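Local atomic coordinates of putative isochorismatase (Burkholderia xenovorans, PDB entry 3OQP), a protein that probably acts as a cysteine-dependent hydrolase of the isochorismatase family, although its natural substrate is not established. Residues P5-I10 / T190-G195; I10-Q15 / V52-F57; S93-T98 / A124-H129; I109-V114 / G134-F139; T113-M118 / H141-S146. One frame throughout, in Å; residues are numbered along the deposited sequence.

Contact 1 (P5-I10 / T190-G195); sequences PRRALI and TPLARG
Hydrogen bonding and charge centre on R7. Its CG lies anti to the carbonyl carbon (chi1 -66°), and the chain then runs extended to NE, so that the guanidinium meets the T190-G195 segment end-on. Both terminal nitrogens grip one acceptor, the backbone O of T190. R7 NH2 makes the shorter and straighter bond to T190 O, 2.8 Å with 152° at the hydrogen, and lies in the carbonyl plane. R7 NH1 reaches T190 O at 3.1 Å from above that plane, with a more bent angle of 135°. T190 O itself sits at the guanidinium edge, close to its plane. R7 NH2 also forms a salt bridge with E138 OE2 of strand 136-140.

R7 opens the strand 7-12, which lies inside the parallel sheet of this alpha/beta fold, whereas T190-G195 belongs to the link between helices 179-188 and 197-208. The contact therefore ties the start of that strand to the C-terminal part of the chain. W182, A185 and V186 of helix 179-188 pack against the R7 side chain.

Carbon contacts flank the polar grip. P5 CB stands 3.7 Å above one face of the guanidinium, displaced toward its rim. The P5 ring turns its CG to the T190-P191 peptide, 3.7 Å from P191 N, and makes an apolar contact with P191 CB at 4.2 Å. L192 CG approaches R7 NH2 to 4.0 Å.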
# COMPACT_ATOMS: atom_id res chain seq x y z
N PRO A 5 -21.50 -12.52 4.44
CA PRO A 5 -20.67 -11.82 3.41
C PRO A 5 -21.08 -12.18 2.01
O PRO A 5 -21.40 -13.34 1.71
CB PRO A 5 -19.25 -12.35 3.68
CG PRO A 5 -19.30 -12.73 5.11
CD PRO A 5 -20.67 -13.30 5.36
N ARG A 6 -21.10 -11.18 1.13
CA ARG A 6 -21.36 -11.35 -0.31
C ARG A 6 -20.05 -11.05 -1.03
O ARG A 6 -19.67 -9.90 -1.20
CB ARG A 6 -22.50 -10.48 -0.73
CG ARG A 6 -22.72 -10.42 -2.24
CD ARG A 6 -22.80 -11.73 -2.95
NE ARG A 6 -23.32 -11.47 -4.30
CZ ARG A 6 -23.48 -12.39 -5.23
NH1 ARG A 6 -23.13 -13.67 -4.97
NH2 ARG A 6 -23.92 -12.00 -6.43
N ARG A 7 -19.31 -12.12 -1.29
CA ARG A 7 -17.93 -12.09 -1.71
C ARG A 7 -17.85 -12.15 -3.24
O ARG A 7 -18.64 -12.83 -3.89
CB ARG A 7 -17.10 -13.25 -1.10
CG ARG A 7 -16.94 -13.19 0.38
CD ARG A 7 -16.59 -14.53 1.02
NE ARG A 7 -16.02 -14.39 2.33
CZ ARG A 7 -16.46 -14.92 3.49
NH1 ARG A 7 -17.53 -15.70 3.54
NH2 ARG A 7 -15.74 -14.78 4.59
N ALA A 8 -16.83 -11.49 -3.77
CA ALA A 8 -16.34 -11.73 -5.12
C ALA A 8 -14.87 -12.15 -4.93
O ALA A 8 -14.14 -11.49 -4.21
CB ALA A 8 -16.48 -10.50 -6.09
N LEU A 9 -14.44 -13.15 -5.66
CA LEU A 9 -13.03 -13.52 -5.70
C LEU A 9 -12.38 -12.83 -6.92
O LEU A 9 -12.78 -13.05 -8.06
CB LEU A 9 -12.92 -15.04 -5.86
CG LEU A 9 -11.49 -15.57 -5.94
CD1 LEU A 9 -10.80 -15.41 -4.59
CD2 LEU A 9 -11.50 -17.04 -6.44
N ILE A 10 -11.35 -12.01 -6.66
CA ILE A 10 -10.61 -11.38 -7.78
C ILE A 10 -9.23 -12.03 -7.86
O ILE A 10 -8.59 -12.27 -6.81
CB ILE A 10 -10.54 -9.87 -7.56
CG1 ILE A 10 -10.04 -9.17 -8.83
CG2 ILE A 10 -9.72 -9.46 -6.34
CD1 ILE A 10 -10.28 -7.66 -8.83
N THR A 190 -19.72 -16.99 7.03
CA THR A 190 -19.18 -16.17 8.11
C THR A 190 -18.06 -15.27 7.61
O THR A 190 -17.39 -15.62 6.63
CB THR A 190 -18.68 -17.07 9.27
OG1 THR A 190 -17.77 -18.09 8.78
CG2 THR A 190 -19.91 -17.75 9.94
N PRO A 191 -17.87 -14.12 8.23
CA PRO A 191 -16.74 -13.26 7.90
C PRO A 191 -15.44 -13.79 8.43
O PRO A 191 -15.43 -14.60 9.36
CB PRO A 191 -17.07 -11.95 8.59
CG PRO A 191 -17.91 -12.30 9.74
CD PRO A 191 -18.66 -13.55 9.34
N LEU A 192 -14.35 -13.33 7.86
CA LEU A 192 -13.05 -13.66 8.39
C LEU A 192 -12.65 -12.53 9.35
O LEU A 192 -13.10 -11.41 9.22
CB LEU A 192 -12.04 -13.80 7.23
CG LEU A 192 -12.18 -15.08 6.41
CD1 LEU A 192 -11.36 -14.97 5.18
CD2 LEU A 192 -11.79 -16.35 7.21
N ALA A 193 -11.76 -12.85 10.29
CA ALA A 193 -11.34 -11.91 11.33
C ALA A 193 -10.35 -10.85 10.85
O ALA A 193 -9.39 -11.18 10.18
CB ALA A 193 -10.68 -12.71 12.47
N ARG A 194 -10.61 -9.60 11.22
CA ARG A 194 -9.76 -8.45 10.94
C ARG A 194 -9.07 -7.99 12.21
O ARG A 194 -9.70 -7.95 13.29
CB ARG A 194 -10.58 -7.30 10.35
CG ARG A 194 -11.04 -7.65 8.98
CD ARG A 194 -12.02 -6.67 8.30
NE ARG A 194 -12.26 -7.15 6.92
CZ ARG A 194 -13.04 -8.19 6.64
NH1 ARG A 194 -13.69 -8.88 7.59
NH2 ARG A 194 -13.14 -8.63 5.43
N GLY A 195 -7.80 -7.62 12.11
CA GLY A 195 -7.08 -7.04 13.21
C GLY A 195 -7.26 -5.54 13.28
O GLY A 195 -8.06 -4.92 12.54

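Contact 2 (I10-Q15 / V52-F57); sequences IVIDVQ and VIVQNF
The beta-alpha-beta unit of strand 7-12, helix 30-47 and strand 51-56 brings these two parallel strands side by side within the main sheet. V11 bonds V52 and V54 through both its backbone polar atoms: V11 N to V52 O at 2.8 Å, nearly along the C=O axis, and V54 N to V11 O at 3.1 Å. D13 N then donates to V54 O at 3.0 Å from above the carbonyl plane. Just beyond, where the strands part, a water donates to V11 O and V54 O and accepts from V14 N.

Past the end of strand 7-12, the extended Q15 side chain stands in for a backbone partner. Q15 NE2 meets N56 O at 2.9 Å, almost perfectly straight (178°) and in both the amide and the carbonyl plane. Q15 OE1 receives N56 N at 2.9 Å from above the amide plane. NE2 also bonds A72 O.

On the face of I10, I12 and V54, I10 CG1 crosses V54 CG2 obliquely at 3.6 Å. On the other face V11 and I53 lie alongside, with I53 CD1 3.7 Å from V11 CB.

D13 OD2 rests 3.1 Å from N56 CB and forms a salt bridge with K89, whose NZ also bonds N56 OD1. Such pairing would favour an ionised D13, consistent with the aspartate and lysine of the Asp-Lys-Cys triad known in this family.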
# COMPACT_ATOMS: atom_id res chain seq x y z
N ILE A 10 -11.35 -12.01 -6.66
CA ILE A 10 -10.61 -11.38 -7.78
C ILE A 10 -9.23 -12.03 -7.86
O ILE A 10 -8.59 -12.27 -6.81
CB ILE A 10 -10.54 -9.87 -7.56
CG1 ILE A 10 -10.04 -9.17 -8.83
CG2 ILE A 10 -9.72 -9.46 -6.34
CD1 ILE A 10 -10.28 -7.66 -8.83
N VAL A 11 -8.87 -12.45 -9.05
CA VAL A 11 -7.67 -13.20 -9.34
C VAL A 11 -6.78 -12.29 -10.12
O VAL A 11 -7.02 -12.06 -11.34
CB VAL A 11 -8.03 -14.47 -10.14
CG1 VAL A 11 -6.80 -15.30 -10.37
CG2 VAL A 11 -9.06 -15.29 -9.32
N ILE A 12 -5.79 -11.64 -9.52
CA ILE A 12 -5.06 -10.51 -10.09
C ILE A 12 -3.79 -10.97 -10.76
O ILE A 12 -2.87 -11.54 -10.14
CB ILE A 12 -4.72 -9.46 -9.00
CG1 ILE A 12 -6.03 -8.93 -8.38
CG2 ILE A 12 -3.94 -8.33 -9.63
CD1 ILE A 12 -5.85 -7.89 -7.29
N ASP A 13 -3.73 -10.73 -12.06
CA ASP A 13 -2.50 -10.84 -12.86
C ASP A 13 -1.79 -12.17 -12.71
O ASP A 13 -0.55 -12.22 -12.61
CB ASP A 13 -1.55 -9.69 -12.59
CG ASP A 13 -2.16 -8.31 -12.87
OD1 ASP A 13 -3.30 -8.21 -13.37
OD2 ASP A 13 -1.46 -7.29 -12.58
N VAL A 14 -2.53 -13.27 -12.81
CA VAL A 14 -1.97 -14.59 -12.77
C VAL A 14 -1.53 -14.99 -14.16
O VAL A 14 -2.21 -15.74 -14.87
CB VAL A 14 -2.90 -15.58 -11.98
CG1 VAL A 14 -2.27 -17.02 -11.98
CG2 VAL A 14 -3.20 -15.12 -10.53
N GLN A 15 -0.37 -14.44 -14.49
CA GLN A 15 0.21 -14.45 -15.82
C GLN A 15 1.56 -15.10 -15.85
O GLN A 15 2.26 -15.22 -14.82
CB GLN A 15 0.29 -12.99 -16.27
CG GLN A 15 -1.08 -12.37 -16.61
CD GLN A 15 -1.07 -10.86 -16.72
OE1 GLN A 15 -1.39 -10.13 -15.78
NE2 GLN A 15 -0.71 -10.37 -17.90
N VAL A 52 -13.60 -12.91 -10.74
CA VAL A 52 -13.17 -11.82 -11.64
C VAL A 52 -11.71 -12.00 -11.96
O VAL A 52 -10.90 -12.13 -11.01
CB VAL A 52 -13.33 -10.44 -10.95
CG1 VAL A 52 -12.84 -9.31 -11.88
CG2 VAL A 52 -14.76 -10.24 -10.45
N ILE A 53 -11.35 -12.13 -13.23
CA ILE A 53 -9.98 -12.24 -13.66
C ILE A 53 -9.48 -10.86 -14.11
O ILE A 53 -10.13 -10.16 -14.87
CB ILE A 53 -9.89 -13.22 -14.86
CG1 ILE A 53 -10.39 -14.61 -14.47
CG2 ILE A 53 -8.49 -13.28 -15.48
CD1 ILE A 53 -9.76 -15.21 -13.29
N VAL A 54 -8.26 -10.52 -13.69
CA VAL A 54 -7.58 -9.27 -14.05
C VAL A 54 -6.33 -9.67 -14.83
O VAL A 54 -5.58 -10.54 -14.35
CB VAL A 54 -7.21 -8.46 -12.82
CG1 VAL A 54 -6.53 -7.14 -13.23
CG2 VAL A 54 -8.48 -8.23 -11.93
N GLN A 55 -6.08 -8.99 -15.95
CA GLN A 55 -4.88 -9.20 -16.75
C GLN A 55 -4.21 -7.85 -16.95
O GLN A 55 -4.86 -6.89 -17.42
CB GLN A 55 -5.28 -9.87 -18.07
CG GLN A 55 -4.11 -10.28 -18.95
CD GLN A 55 -4.53 -11.07 -20.19
OE1 GLN A 55 -5.71 -11.10 -20.57
NE2 GLN A 55 -3.60 -11.83 -20.74
N ASN A 56 -2.90 -7.80 -16.72
CA ASN A 56 -2.11 -6.59 -16.77
C ASN A 56 -1.32 -6.56 -18.09
O ASN A 56 -0.60 -7.53 -18.38
CB ASN A 56 -1.16 -6.53 -15.58
CG ASN A 56 -0.34 -5.28 -15.53
OD1 ASN A 56 -0.81 -4.28 -14.99
ND2 ASN A 56 0.90 -5.30 -16.11
N PHE A 57 -1.44 -5.48 -18.86
CA PHE A 57 -0.62 -5.35 -20.04
C PHE A 57 0.24 -4.10 -20.03
O PHE A 57 -0.18 -3.04 -19.58
CB PHE A 57 -1.54 -5.24 -21.26
CG PHE A 57 -2.23 -6.52 -21.62
CD1 PHE A 57 -1.51 -7.60 -22.13
CD2 PHE A 57 -3.60 -6.61 -21.55
CE1 PHE A 57 -2.17 -8.76 -22.51
CE2 PHE A 57 -4.26 -7.79 -21.94
CZ PHE A 57 -3.53 -8.84 -22.40
O HOH W 1 -5.45 -13.23 -13.46

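Contact 3 (S93-T98 / A124-H129); sequences SAFTGT and ASTINH
The H129 imidazole presents its edge to S93: ND1 and S93 OG lie 2.6 Å apart near the ring plane, in a short hydrogen bond whose donor may be either atom. S93 OG, anti to its own backbone N (chi1 173°), also accepts from F95 N in an ST turn, which fixes the hydroxyl between loop and helix. F95 and H129 slide past each other in opposite directions, F95 CD2 lying 3.7 Å from H129 CB. The F95 ring turns its edge to the helix backbone, with CE2 3.4 Å from T126 O, and crosses T126 at about a right angle, CE2 resting 3.7 Å from T126 CG2.

The S93-T98 loop follows strand 85-89 and ends in a type II turn from F95 to T98. Helix 124-132 begins just after the sulfinic-acid-modified cysteine at position 122, the family's expected nucleophile position. T126 OG1 bonds the backbone O of that residue and accepts from A94 N at 3.0 Å, nearly straight (168°).

T96 OG1 approaches H129 CE1 at 3.1 Å. The H129 ring meets H129 of the second subunit, planes about 35° apart, and H132 of the second subunit edge-to-face. S93 N bonds NE2 of H132 of the second subunit.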
# COMPACT_ATOMS: atom_id res chain seq x y z
N SER A 93 -3.59 -0.76 -9.65
CA SER A 93 -4.94 -1.00 -9.16
C SER A 93 -5.89 -1.46 -10.30
O SER A 93 -5.94 -0.89 -11.38
CB SER A 93 -5.54 0.26 -8.59
OG SER A 93 -6.92 0.04 -8.28
N ALA A 94 -6.66 -2.51 -10.02
CA ALA A 94 -7.67 -3.06 -10.91
C ALA A 94 -8.92 -2.17 -10.96
O ALA A 94 -9.74 -2.37 -11.86
CB ALA A 94 -8.05 -4.46 -10.48
N PHE A 95 -9.01 -1.15 -10.12
CA PHE A 95 -10.17 -0.24 -10.16
C PHE A 95 -10.03 0.95 -11.06
O PHE A 95 -11.02 1.37 -11.62
CB PHE A 95 -10.43 0.28 -8.73
CG PHE A 95 -11.09 -0.71 -7.79
CD1 PHE A 95 -12.45 -0.90 -7.81
CD2 PHE A 95 -10.35 -1.45 -6.91
CE1 PHE A 95 -13.08 -1.78 -6.96
CE2 PHE A 95 -10.96 -2.38 -6.03
CZ PHE A 95 -12.30 -2.52 -6.04
N THR A 96 -8.85 1.54 -11.11
CA THR A 96 -8.72 2.85 -11.76
C THR A 96 -9.07 2.87 -13.22
O THR A 96 -8.43 2.25 -14.03
CB THR A 96 -7.32 3.45 -11.58
OG1 THR A 96 -7.00 3.42 -10.18
CG2 THR A 96 -7.15 4.86 -12.18
N GLY A 97 -10.17 3.54 -13.49
CA GLY A 97 -10.69 3.73 -14.78
C GLY A 97 -11.44 2.55 -15.37
O GLY A 97 -11.85 2.64 -16.52
N THR A 98 -11.58 1.45 -14.61
CA THR A 98 -12.16 0.20 -15.14
C THR A 98 -13.63 0.09 -14.79
O THR A 98 -14.18 0.97 -14.11
CB THR A 98 -11.39 -1.03 -14.61
OG1 THR A 98 -11.77 -1.25 -13.24
CG2 THR A 98 -9.83 -0.86 -14.74
N ALA A 124 -1.94 -4.87 -3.31
CA ALA A 124 -2.06 -3.83 -2.29
C ALA A 124 -2.77 -2.58 -2.85
O ALA A 124 -3.56 -1.96 -2.10
CB ALA A 124 -0.66 -3.46 -1.69
N SER A 125 -2.47 -2.20 -4.10
CA SER A 125 -3.11 -1.04 -4.72
C SER A 125 -4.61 -1.24 -4.84
O SER A 125 -5.41 -0.34 -4.53
CB SER A 125 -2.46 -0.77 -6.07
OG SER A 125 -1.13 -0.31 -5.94
N THR A 126 -4.99 -2.41 -5.30
CA THR A 126 -6.37 -2.76 -5.50
C THR A 126 -7.10 -2.75 -4.15
O THR A 126 -8.23 -2.18 -4.03
CB THR A 126 -6.51 -4.11 -6.20
OG1 THR A 126 -5.90 -4.02 -7.50
CG2 THR A 126 -7.94 -4.55 -6.37
N ILE A 127 -6.48 -3.33 -3.11
CA ILE A 127 -7.04 -3.33 -1.78
C ILE A 127 -7.20 -1.91 -1.22
O ILE A 127 -8.24 -1.59 -0.62
CB ILE A 127 -6.14 -4.16 -0.85
CG1 ILE A 127 -6.26 -5.63 -1.29
CG2 ILE A 127 -6.50 -3.95 0.62
CD1 ILE A 127 -5.23 -6.56 -0.58
N ASN A 128 -6.22 -1.04 -1.43
CA ASN A 128 -6.28 0.33 -0.91
C ASN A 128 -7.49 1.04 -1.48
O ASN A 128 -8.25 1.69 -0.73
CB ASN A 128 -5.01 1.13 -1.29
CG ASN A 128 -5.05 2.57 -0.74
OD1 ASN A 128 -5.17 2.68 0.43
ND2 ASN A 128 -4.98 3.65 -1.60
N HIS A 129 -7.73 0.89 -2.78
CA HIS A 129 -8.90 1.50 -3.41
C HIS A 129 -10.17 0.89 -2.82
O HIS A 129 -11.12 1.61 -2.49
CB HIS A 129 -8.84 1.34 -4.92
CG HIS A 129 -8.02 2.38 -5.60
ND1 HIS A 129 -7.26 2.12 -6.72
CD2 HIS A 129 -7.93 3.71 -5.39
CE1 HIS A 129 -6.69 3.24 -7.13
NE2 HIS A 129 -7.09 4.23 -6.35

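Contact 4 (I109-V114 / G134-F139); sequences IDTLTV and GLAVEF
E138 sets CG anti to the carbonyl carbon (chi1 -62°) and stays extended beyond it (chi2 171°), which brings its carboxylate over T111 and T113 of the neighbouring strand. T113, with OG1 also anti to the carbonyl carbon (chi1 -54°), offers its hydroxyl there: T113 OG1 donates to E138 OE1 at 2.7 Å, meeting the anti lone pair. T111 has the same kind of torsion but uses its other branch, and its CG2 lies 3.5 Å from E138 CD. With OE2 engaged by R7, the ionised acid would be favoured; W182 NE1 adds a weak bond to OE1.

The two segments are adjacent parallel strands of the main sheet, joined by a beta-alpha-beta crossover through helix 124-132. G134, the first residue beyond that helix, has the positive phi of a Schellman motif, and L135 CD2 then reaches I109 O at 3.4 Å. The ladder starts with A136 N to D110 O at 3.0 Å. A136 O next receives L112 N, and L112 O receives E138 N at 2.9 Å. V114 N to E138 O at 2.8 Å is the last rung between the two segments.

On the opposite face, that of L112, V114, V137 and F139, V114 CG2 meets V137 CG1 at 4.1 Å. The other V114 methyl, CG1, approaches the edge of the F139 ring, 4.3 Å from CD1. I127 of helix 124-132 packs over V114 and V137.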
# COMPACT_ATOMS: atom_id res chain seq x y z
N ILE A 109 -21.87 -6.90 -4.04
CA ILE A 109 -20.65 -7.33 -3.35
C ILE A 109 -20.31 -6.40 -2.21
O ILE A 109 -20.22 -5.18 -2.40
CB ILE A 109 -19.48 -7.42 -4.34
CG1 ILE A 109 -19.81 -8.37 -5.49
CG2 ILE A 109 -18.14 -7.75 -3.61
CD1 ILE A 109 -20.19 -9.81 -5.12
N ASP A 110 -20.10 -6.96 -1.01
CA ASP A 110 -19.69 -6.19 0.14
C ASP A 110 -18.28 -6.56 0.58
O ASP A 110 -17.70 -5.85 1.43
CB ASP A 110 -20.69 -6.23 1.32
CG ASP A 110 -20.88 -7.57 1.96
OD1 ASP A 110 -20.11 -8.53 1.71
OD2 ASP A 110 -21.85 -7.67 2.76
N THR A 111 -17.71 -7.61 -0.01
CA THR A 111 -16.44 -8.20 0.43
C THR A 111 -15.65 -8.65 -0.79
O THR A 111 -16.16 -9.45 -1.57
CB THR A 111 -16.66 -9.41 1.37
OG1 THR A 111 -17.50 -9.00 2.44
CG2 THR A 111 -15.38 -9.95 1.96
N LEU A 112 -14.43 -8.11 -0.97
CA LEU A 112 -13.61 -8.46 -2.12
C LEU A 112 -12.50 -9.35 -1.62
O LEU A 112 -11.73 -8.92 -0.74
CB LEU A 112 -13.03 -7.20 -2.75
CG LEU A 112 -12.19 -7.40 -4.00
CD1 LEU A 112 -13.02 -7.92 -5.22
CD2 LEU A 112 -11.45 -6.09 -4.34
N THR A 113 -12.44 -10.58 -2.12
CA THR A 113 -11.41 -11.55 -1.69
C THR A 113 -10.30 -11.54 -2.76
O THR A 113 -10.51 -11.85 -3.95
CB THR A 113 -11.98 -12.95 -1.60
OG1 THR A 113 -13.14 -12.94 -0.75
CG2 THR A 113 -10.95 -13.95 -0.99
N VAL A 114 -9.08 -11.17 -2.35
CA VAL A 114 -7.96 -10.92 -3.25
C VAL A 114 -7.00 -12.11 -3.26
O VAL A 114 -6.52 -12.61 -2.21
CB VAL A 114 -7.22 -9.66 -2.82
CG1 VAL A 114 -5.93 -9.44 -3.64
CG2 VAL A 114 -8.16 -8.47 -2.97
N GLY A 134 -15.26 1.70 0.73
CA GLY A 134 -16.23 1.08 1.60
C GLY A 134 -16.43 -0.43 1.52
O GLY A 134 -17.31 -0.97 2.18
N LEU A 135 -15.63 -1.10 0.72
CA LEU A 135 -15.70 -2.57 0.67
C LEU A 135 -14.89 -3.16 1.80
O LEU A 135 -13.83 -2.62 2.17
CB LEU A 135 -15.13 -3.07 -0.65
CG LEU A 135 -15.93 -2.80 -1.91
CD1 LEU A 135 -15.10 -3.13 -3.15
CD2 LEU A 135 -17.16 -3.72 -1.82
N ALA A 136 -15.37 -4.28 2.36
CA ALA A 136 -14.52 -5.13 3.18
C ALA A 136 -13.61 -5.89 2.25
O ALA A 136 -14.00 -6.15 1.09
CB ALA A 136 -15.39 -6.07 3.99
N VAL A 137 -12.42 -6.24 2.70
CA VAL A 137 -11.46 -6.91 1.86
C VAL A 137 -10.90 -8.11 2.61
O VAL A 137 -10.72 -8.07 3.85
CB VAL A 137 -10.28 -5.99 1.49
CG1 VAL A 137 -9.21 -6.77 0.66
CG2 VAL A 137 -10.79 -4.78 0.72
N GLU A 138 -10.69 -9.21 1.91
CA GLU A 138 -10.00 -10.39 2.40
C GLU A 138 -8.77 -10.60 1.51
O GLU A 138 -8.77 -10.29 0.30
CB GLU A 138 -10.93 -11.60 2.33
CG GLU A 138 -12.16 -11.40 3.22
CD GLU A 138 -13.22 -12.45 3.07
OE1 GLU A 138 -13.39 -13.00 1.97
OE2 GLU A 138 -13.95 -12.67 4.07
N PHE A 139 -7.69 -11.13 2.10
CA PHE A 139 -6.41 -11.37 1.38
C PHE A 139 -5.94 -12.76 1.72
O PHE A 139 -5.77 -13.07 2.92
CB PHE A 139 -5.38 -10.32 1.82
CG PHE A 139 -4.01 -10.50 1.24
CD1 PHE A 139 -3.71 -10.09 -0.04
CD2 PHE A 139 -3.00 -11.06 2.00
CE1 PHE A 139 -2.44 -10.25 -0.50
CE2 PHE A 139 -1.70 -11.19 1.44
CZ PHE A 139 -1.46 -10.82 0.20

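Contact 5 (T113-M118 / H141-S146); sequences TVTGYM and HDATGS
Where strand 111-115 runs out, the chain turns at G116 and enters a cis peptide between Y117 and M118, a selenomethionine. A non-proline cis peptide just ahead of the nucleophile is a hallmark of isochorismatase-like hydrolases, where it contributes to the oxyanion hole. In agreement, M118 N bonds sulfinate OD2 of the modified cysteine at position 122. H141-S146 runs alongside this turn.

Y117 leaves the backbone with CG anti to the carbonyl carbon (chi1 -50°), and from CB the ring extends alongside the T144-G145 peptide, edge first. CD1 lies 3.6 Å from G145 N, which sits in the ring plane. One atom further out, CE1 comes to 3.7 Å from T144 C. At the tip, OH bonds S33 OG, while V30, L34 and I37 of helix 30-47 and the ring of Y18 pack around the side chain. The aromatic edge thus fills the place beside G145, which has no side chain.

The one hydrogen bond between the two segments runs from G116 N to A143 O, 2.9 Å long, nearly straight (174°) and in the carbonyl plane. G116 O on the next peptide touches T144 CA at 3.2 Å through a CA-H...O contact and T144 CG2 at 3.3 Å. T144 OG1 turns instead to L140 O. T115 lays CG2 against A143 CB at 3.8 Å and gives OG1 to I10 O. Beyond the cis bond, G145 O meets M118 CA at 3.3 Å and M118 CB at 3.6 Å.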
# COMPACT_ATOMS: atom_id res chain seq x y z
N THR A 113 -12.44 -10.58 -2.12
CA THR A 113 -11.41 -11.55 -1.69
C THR A 113 -10.30 -11.54 -2.76
O THR A 113 -10.51 -11.85 -3.95
CB THR A 113 -11.98 -12.95 -1.60
OG1 THR A 113 -13.14 -12.94 -0.75
CG2 THR A 113 -10.95 -13.95 -0.99
N VAL A 114 -9.08 -11.17 -2.35
CA VAL A 114 -7.96 -10.92 -3.25
C VAL A 114 -7.00 -12.11 -3.26
O VAL A 114 -6.52 -12.61 -2.21
CB VAL A 114 -7.22 -9.66 -2.82
CG1 VAL A 114 -5.93 -9.44 -3.64
CG2 VAL A 114 -8.16 -8.47 -2.97
N THR A 115 -6.68 -12.54 -4.48
CA THR A 115 -5.65 -13.51 -4.79
C THR A 115 -4.86 -12.97 -6.01
O THR A 115 -5.31 -12.04 -6.73
CB THR A 115 -6.25 -14.90 -5.14
OG1 THR A 115 -7.02 -14.80 -6.35
CG2 THR A 115 -7.04 -15.45 -3.96
N GLY A 116 -3.74 -13.58 -6.24
CA GLY A 116 -2.89 -13.24 -7.35
C GLY A 116 -1.72 -12.36 -6.93
O GLY A 116 -1.36 -12.29 -5.76
N TYR A 117 -1.10 -11.76 -7.92
CA TYR A 117 0.21 -11.16 -7.80
C TYR A 117 0.25 -9.72 -8.30
O TYR A 117 -0.47 -9.36 -9.22
CB TYR A 117 1.23 -11.96 -8.64
CG TYR A 117 1.20 -13.47 -8.42
CD1 TYR A 117 1.42 -14.03 -7.17
CD2 TYR A 117 0.86 -14.32 -9.45
CE1 TYR A 117 1.34 -15.43 -7.00
CE2 TYR A 117 0.83 -15.70 -9.31
CZ TYR A 117 1.06 -16.27 -8.06
OH TYR A 117 0.95 -17.65 -7.95
N MSE A 118 1.18 -8.89 -7.79
CA MSE A 118 2.01 -9.17 -6.64
C MSE A 118 1.36 -8.59 -5.38
O MSE A 118 0.70 -7.56 -5.40
CB MSE A 118 3.36 -8.52 -6.74
CG MSE A 118 4.11 -9.08 -7.92
SE MSE A 118 5.90 -8.21 -8.26
CE MSE A 118 5.26 -6.68 -8.99
N HIS A 141 -3.24 -15.22 2.00
CA HIS A 141 -1.79 -15.03 2.10
C HIS A 141 -1.03 -16.16 1.36
O HIS A 141 0.17 -16.03 1.11
CB HIS A 141 -1.33 -14.89 3.53
CG HIS A 141 -1.59 -16.10 4.34
ND1 HIS A 141 -0.90 -17.26 4.14
CD2 HIS A 141 -2.48 -16.32 5.32
CE1 HIS A 141 -1.30 -18.13 5.07
NE2 HIS A 141 -2.29 -17.60 5.75
N ASP A 142 -1.69 -17.26 1.07
CA ASP A 142 -1.06 -18.43 0.44
C ASP A 142 -1.46 -18.57 -1.03
O ASP A 142 -1.09 -19.56 -1.68
CB ASP A 142 -1.35 -19.66 1.29
CG ASP A 142 -2.82 -20.00 1.37
OD1 ASP A 142 -3.63 -19.34 0.76
OD2 ASP A 142 -3.11 -20.94 2.16
N ALA A 143 -2.21 -17.57 -1.56
CA ALA A 143 -2.65 -17.50 -2.95
C ALA A 143 -2.23 -16.20 -3.59
O ALA A 143 -2.83 -15.78 -4.59
CB ALA A 143 -4.15 -17.72 -3.00
N THR A 144 -1.16 -15.65 -3.08
CA THR A 144 -0.57 -14.38 -3.45
C THR A 144 0.96 -14.50 -3.43
O THR A 144 1.47 -15.58 -3.18
CB THR A 144 -1.08 -13.27 -2.55
OG1 THR A 144 -0.85 -13.62 -1.19
CG2 THR A 144 -2.59 -13.05 -2.75
N GLY A 145 1.71 -13.43 -3.61
CA GLY A 145 3.16 -13.51 -3.46
C GLY A 145 3.93 -12.32 -3.97
O GLY A 145 3.35 -11.44 -4.67
N SER A 146 5.22 -12.33 -3.65
CA SER A 146 6.15 -11.24 -3.92
C SER A 146 7.42 -11.73 -4.57
O SER A 146 7.63 -12.95 -4.73
CB SER A 146 6.50 -10.46 -2.63
OG SER A 146 5.36 -9.83 -2.05

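Overall arrangement
Contacts 2 and 4 pair neighbouring strands of one parallel sheet, contact 5 carries on from strand 111-115, and contact 1 closes the loop enclosing the others. Contacts 1 and 4, centres about 6 Å apart, are joined by the R7 NH2 to E138 OE2 salt bridge of 2.8 Å. Contacts 2 and 5 meet at the C-terminal strand ends, where I12 O and Y117 N lie 2.8 Å apart. There D13, K89 and the oxidised cysteine at position 122 mark the probable active site, and bound tetraethylene glycol, probably from the crystallisation liquor, lies near N56 and near M118. Contact 3 packs on the sheet through I127 CG1, 3.7 Å from V137 CG1, and reaches the dimer interface.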